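Outer membrane protein YopM (Yersinia pestis, PDB 1JL5) probably acts as a secreted leucine-rich-repeat effector that alters host cell physiology and promotes bacterial survival in host tissues. Local coordinates at residues N247-L252 with R265-T270; A261-D266 with L279-V284. One frame throughout, in Å; residues are numbered along the deposited sequence.

Interaction 1. Residues N247-L252 with R265-T270. With CA (calcium ion), chain B; CA (calcium ion), chain C.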
# COMPACT_ATOMS: atom_id res chain seq x y z
N ASN A 247 12.45 15.41 -12.81
CA ASN A 247 13.64 15.96 -13.42
C ASN A 247 14.18 16.98 -12.47
O ASN A 247 13.90 16.93 -11.27
CB ASN A 247 13.31 16.55 -14.78
CG ASN A 247 13.29 15.50 -15.86
OD1 ASN A 247 14.31 14.88 -16.14
ND2 ASN A 247 12.12 15.28 -16.46
N LEU A 248 14.95 17.92 -12.98
CA LEU A 248 15.53 18.95 -12.15
C LEU A 248 15.06 20.29 -12.63
O LEU A 248 15.81 21.26 -12.66
CB LEU A 248 17.05 18.85 -12.21
CG LEU A 248 17.56 17.51 -11.70
CD1 LEU A 248 19.04 17.36 -12.00
CD2 LEU A 248 17.29 17.42 -10.21
N LEU A 249 13.79 20.35 -13.03
CA LEU A 249 13.22 21.58 -13.52
C LEU A 249 12.91 22.55 -12.40
O LEU A 249 12.31 22.17 -11.40
CB LEU A 249 11.94 21.27 -14.30
CG LEU A 249 12.10 20.31 -15.48
CD1 LEU A 249 10.75 20.12 -16.16
CD2 LEU A 249 13.14 20.85 -16.45
N LYS A 250 13.33 23.80 -12.58
CA LYS A 250 13.07 24.85 -11.59
C LYS A 250 12.00 25.73 -12.21
O LYS A 250 11.27 26.44 -11.52
CB LYS A 250 14.32 25.69 -11.34
CG LYS A 250 15.57 24.91 -10.99
CD LYS A 250 16.16 24.25 -12.23
CE LYS A 250 17.44 23.51 -11.92
NZ LYS A 250 17.93 22.78 -13.12
N THR A 251 11.93 25.69 -13.53
CA THR A 251 10.95 26.46 -14.27
C THR A 251 10.67 25.72 -15.55
O THR A 251 11.41 24.84 -15.96
CB THR A 251 11.49 27.86 -14.67
OG1 THR A 251 12.60 27.70 -15.56
CG2 THR A 251 11.93 28.65 -13.45
N LEU A 252 9.57 26.10 -16.18
CA LEU A 252 9.20 25.50 -17.44
C LEU A 252 9.32 26.62 -18.44
O LEU A 252 9.12 27.79 -18.11
CB LEU A 252 7.77 25.01 -17.40
CG LEU A 252 7.47 23.94 -16.37
CD1 LEU A 252 6.03 23.48 -16.53
CD2 LEU A 252 8.43 22.77 -16.55
N ARG A 265 5.52 16.44 -12.64
CA ARG A 265 5.47 15.93 -11.29
C ARG A 265 6.89 15.79 -10.79
O ARG A 265 7.79 15.38 -11.52
CB ARG A 265 4.78 14.57 -11.25
CG ARG A 265 4.95 13.81 -9.95
CD ARG A 265 4.19 12.50 -10.04
NE ARG A 265 4.49 11.58 -8.95
CZ ARG A 265 4.03 11.70 -7.71
NH1 ARG A 265 3.24 12.71 -7.37
NH2 ARG A 265 4.37 10.79 -6.80
N ASP A 266 7.07 16.16 -9.53
CA ASP A 266 8.36 16.07 -8.89
C ASP A 266 9.45 16.80 -9.63
O ASP A 266 10.30 16.20 -10.31
CB ASP A 266 8.77 14.62 -8.69
CG ASP A 266 9.89 14.49 -7.71
OD1 ASP A 266 10.43 15.54 -7.32
OD2 ASP A 266 10.24 13.35 -7.33
N ASN A 267 9.41 18.11 -9.50
CA ASN A 267 10.42 18.96 -10.07
C ASN A 267 10.52 20.05 -9.04
O ASN A 267 10.02 19.90 -7.93
CB ASN A 267 9.99 19.48 -11.43
CG ASN A 267 10.34 18.51 -12.53
OD1 ASN A 267 11.51 18.29 -12.82
ND2 ASN A 267 9.32 17.90 -13.14
N TYR A 268 11.15 21.15 -9.38
CA TYR A 268 11.32 22.19 -8.40
C TYR A 268 10.56 23.41 -8.82
O TYR A 268 11.04 24.53 -8.69
CB TYR A 268 12.79 22.51 -8.26
CG TYR A 268 13.16 23.01 -6.90
CD1 TYR A 268 13.05 22.18 -5.78
CD2 TYR A 268 13.64 24.30 -6.72
CE1 TYR A 268 13.42 22.63 -4.52
CE2 TYR A 268 14.01 24.76 -5.47
CZ TYR A 268 13.90 23.92 -4.38
OH TYR A 268 14.27 24.37 -3.14
N LEU A 269 9.35 23.20 -9.33
CA LEU A 269 8.54 24.29 -9.81
C LEU A 269 7.79 25.01 -8.72
O LEU A 269 7.12 24.41 -7.89
CB LEU A 269 7.56 23.79 -10.85
CG LEU A 269 8.21 23.12 -12.06
CD1 LEU A 269 7.12 22.58 -12.97
CD2 LEU A 269 9.09 24.13 -12.79
N THR A 270 7.91 26.33 -8.74
CA THR A 270 7.22 27.17 -7.78
C THR A 270 6.16 27.90 -8.58
O THR A 270 5.16 28.38 -8.05
CB THR A 270 8.18 28.20 -7.18
OG1 THR A 270 7.50 28.92 -6.15
CG2 THR A 270 8.64 29.17 -8.24
CA CA B . 10.20 11.38 -7.80
CA CA C . 11.28 16.30 -5.39
O HOH W 1 9.05 27.47 -10.93
O HOH W 2 11.63 27.04 -8.77
O HOH W 3 12.11 14.11 -5.67
O HOH W 4 9.91 9.23 -8.27
O HOH W 5 8.04 11.54 -7.38
O HOH W 6 12.52 11.35 -7.60
O HOH W 7 9.40 15.29 -4.52
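A single side-chain oxygen, OD1 of N267, accepts from two backbone N-H groups of the loop N247-L249. The stronger bond comes from L249 N, 3.1 Å from N267 OD1, with its donor tilted 32° out of the amide plane; that from N247 N to the same oxygen is weak and bent. N247 N also leans weakly on D266 O. N267 carries CG anti to its carbonyl carbon (chi1 -85°), which brings the amide alongside L249, with OD1 3.4 Å from L249 CG. Its ND2 turns to the carbonyls of A244 and V264, so both ends of this buried amide are used. One residue on, Y268 N also donates to L249 O, though the modelled 2.5 Å is too short to rely on. L269 then pushes CD1 to within 3.7 Å of L252 CG, the two side chains crossing at about a right angle, while its CD2 lies close to the backbone of T251. Toward T270, one water links K250 O to T270 N and another joins K250 O to Y268 O. D266 spans two calcium ions. Its OD2 binds one at 2.0 Å, together with N246, N326 of a second subunit and three waters; its OD1 binds the other at 2.2 Å, which two waters and E308 and N307 of that subunit also bind. In this leucine-rich repeat an asparagine amide thus supplies part of the hydrogen bonding of a neighbouring loop without regular strand, and the adjacent carboxylate ties the subunits together through metal.

Interaction 2. Residues A261-D266 with L279-V284. With CA (calcium ion), chain B; CA (calcium ion), chain C.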
# COMPACT_ATOMS: atom_id res chain seq x y z
N ALA A 261 -1.42 18.07 -22.15
CA ALA A 261 -1.03 17.33 -20.97
C ALA A 261 0.35 17.73 -20.55
O ALA A 261 1.31 17.67 -21.32
CB ALA A 261 -1.08 15.83 -21.26
N LEU A 262 0.45 18.17 -19.31
CA LEU A 262 1.73 18.57 -18.77
C LEU A 262 1.92 17.85 -17.46
O LEU A 262 1.18 18.06 -16.51
CB LEU A 262 1.78 20.08 -18.53
CG LEU A 262 3.08 20.55 -17.88
CD1 LEU A 262 4.26 20.20 -18.78
CD2 LEU A 262 3.02 22.04 -17.62
N ASN A 263 2.91 16.98 -17.43
CA ASN A 263 3.21 16.29 -16.21
C ASN A 263 4.64 16.68 -15.89
O ASN A 263 5.56 16.31 -16.60
CB ASN A 263 3.13 14.78 -16.36
CG ASN A 263 3.34 14.08 -15.06
OD1 ASN A 263 4.11 14.54 -14.22
ND2 ASN A 263 2.67 12.96 -14.87
N VAL A 264 4.79 17.47 -14.84
CA VAL A 264 6.12 17.88 -14.42
C VAL A 264 6.20 17.52 -12.96
O VAL A 264 6.83 18.20 -12.16
CB VAL A 264 6.31 19.38 -14.61
CG1 VAL A 264 6.46 19.68 -16.08
CG2 VAL A 264 5.13 20.13 -14.02
N ARG A 265 5.52 16.44 -12.64
CA ARG A 265 5.47 15.93 -11.29
C ARG A 265 6.89 15.79 -10.79
O ARG A 265 7.79 15.38 -11.52
CB ARG A 265 4.78 14.57 -11.25
CG ARG A 265 4.95 13.81 -9.95
CD ARG A 265 4.19 12.50 -10.04
NE ARG A 265 4.49 11.58 -8.95
CZ ARG A 265 4.03 11.70 -7.71
NH1 ARG A 265 3.24 12.71 -7.37
NH2 ARG A 265 4.37 10.79 -6.80
N ASP A 266 7.07 16.16 -9.53
CA ASP A 266 8.36 16.07 -8.89
C ASP A 266 9.45 16.80 -9.63
O ASP A 266 10.30 16.20 -10.31
CB ASP A 266 8.77 14.62 -8.69
CG ASP A 266 9.89 14.49 -7.71
OD1 ASP A 266 10.43 15.54 -7.32
OD2 ASP A 266 10.24 13.35 -7.33
N LEU A 279 -4.66 22.97 -22.18
CA LEU A 279 -4.22 22.08 -21.11
C LEU A 279 -5.40 21.47 -20.38
O LEU A 279 -6.18 22.17 -19.73
CB LEU A 279 -3.33 22.83 -20.13
CG LEU A 279 -2.42 21.95 -19.28
CD1 LEU A 279 -1.46 21.19 -20.20
CD2 LEU A 279 -1.64 22.81 -18.30
N THR A 280 -5.53 20.15 -20.49
CA THR A 280 -6.61 19.44 -19.84
C THR A 280 -6.06 18.53 -18.76
O THR A 280 -6.78 18.10 -17.86
CB THR A 280 -7.35 18.57 -20.85
OG1 THR A 280 -6.41 17.70 -21.48
CG2 THR A 280 -8.02 19.43 -21.91
N PHE A 281 -4.77 18.24 -18.86
CA PHE A 281 -4.12 17.37 -17.90
C PHE A 281 -2.90 18.07 -17.36
O PHE A 281 -1.95 18.38 -18.08
CB PHE A 281 -3.72 16.05 -18.57
CG PHE A 281 -2.97 15.12 -17.67
CD1 PHE A 281 -1.65 15.39 -17.31
CD2 PHE A 281 -3.58 13.98 -17.17
CE1 PHE A 281 -0.96 14.54 -16.46
CE2 PHE A 281 -2.89 13.12 -16.32
CZ PHE A 281 -1.58 13.40 -15.96
N LEU A 282 -2.92 18.33 -16.06
CA LEU A 282 -1.81 19.01 -15.44
C LEU A 282 -1.37 18.31 -14.17
O LEU A 282 -2.13 18.18 -13.21
CB LEU A 282 -2.19 20.45 -15.12
CG LEU A 282 -1.11 21.30 -14.44
CD1 LEU A 282 0.12 21.38 -15.33
CD2 LEU A 282 -1.68 22.67 -14.16
N ASP A 283 -0.14 17.83 -14.17
CA ASP A 283 0.37 17.20 -12.98
C ASP A 283 1.58 17.99 -12.56
O ASP A 283 2.62 17.93 -13.20
CB ASP A 283 0.78 15.75 -13.24
CG ASP A 283 1.14 15.03 -11.96
OD1 ASP A 283 1.64 15.70 -11.03
OD2 ASP A 283 0.93 13.81 -11.88
N VAL A 284 1.42 18.76 -11.50
CA VAL A 284 2.51 19.56 -10.97
C VAL A 284 2.73 19.09 -9.55
O VAL A 284 3.25 19.81 -8.72
CB VAL A 284 2.15 21.05 -10.98
CG1 VAL A 284 2.02 21.53 -12.42
CG2 VAL A 284 0.84 21.28 -10.24
CA CA B . 10.20 11.38 -7.80
CA CA C . 11.28 16.30 -5.39
O HOH W 3 12.11 14.11 -5.67
O HOH W 4 9.91 9.23 -8.27
O HOH W 5 8.04 11.54 -7.38
O HOH W 6 12.52 11.35 -7.60
O HOH W 7 9.40 15.29 -4.52
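Three backbone hydrogen bonds join 261-264 to 281-283, whose strands run parallel with axes 8° apart. L262 stands at the centre: its N donates to F281 O at 2.7 Å and its O accepts from D283 N, after which V264 N donates to D283 O, carrying the pairing one residue beyond the strand. Apolar contacts fill the side holding L262 and L282, which run alongside each other with L262 CD2 3.8 Å from L282 CD1; L279 CD1 closes on L262 CB, and V264 CG2 meets V284 CG1. On the other side A261 CB packs against F281 CB, and N263 CB sits at the edge of the F281 ring, which also stacks with Y301. Polar side chains follow on this same side. With CG anti to the backbone N in both, N263 and D283 run side by side in the same direction, and their amide and carboxylate planes stack 22° apart. N263 OD1 accepts from R265 N at 2.8 Å, an Asx turn, whereas D283 OD1 bonds S285 and the R265 guanidinium pairs with E286. The pair thus has the two-sided chemistry of a leucine-rich repeat: the leucines face the solenoid interior, while A261, F281, N263 and D283 lie on the other face.

Overall arrangement
Interactions 1 and 2 meet at R265 and D266, where the chain leaves strand 261-263 and enters the loop that follows. Both join successive turns of the solenoid and both are largely buried, but interaction 2 ties repeat 10 to the repeat after it by regular strand pairing, whereas interaction 1 ties it to the one before through an asparagine amide, irregular backbone bonds and bridging waters. Their apolar parts merge: L269 CD1 packs on V264 CG2, and L252 reaches both L262 and V264. The polar margins differ, since interaction 1 opens at K250-T251 and meets a second subunit through D266, Y268 and several neighbours, among them N247, while interaction 2 reaches that subunit through D266 alone.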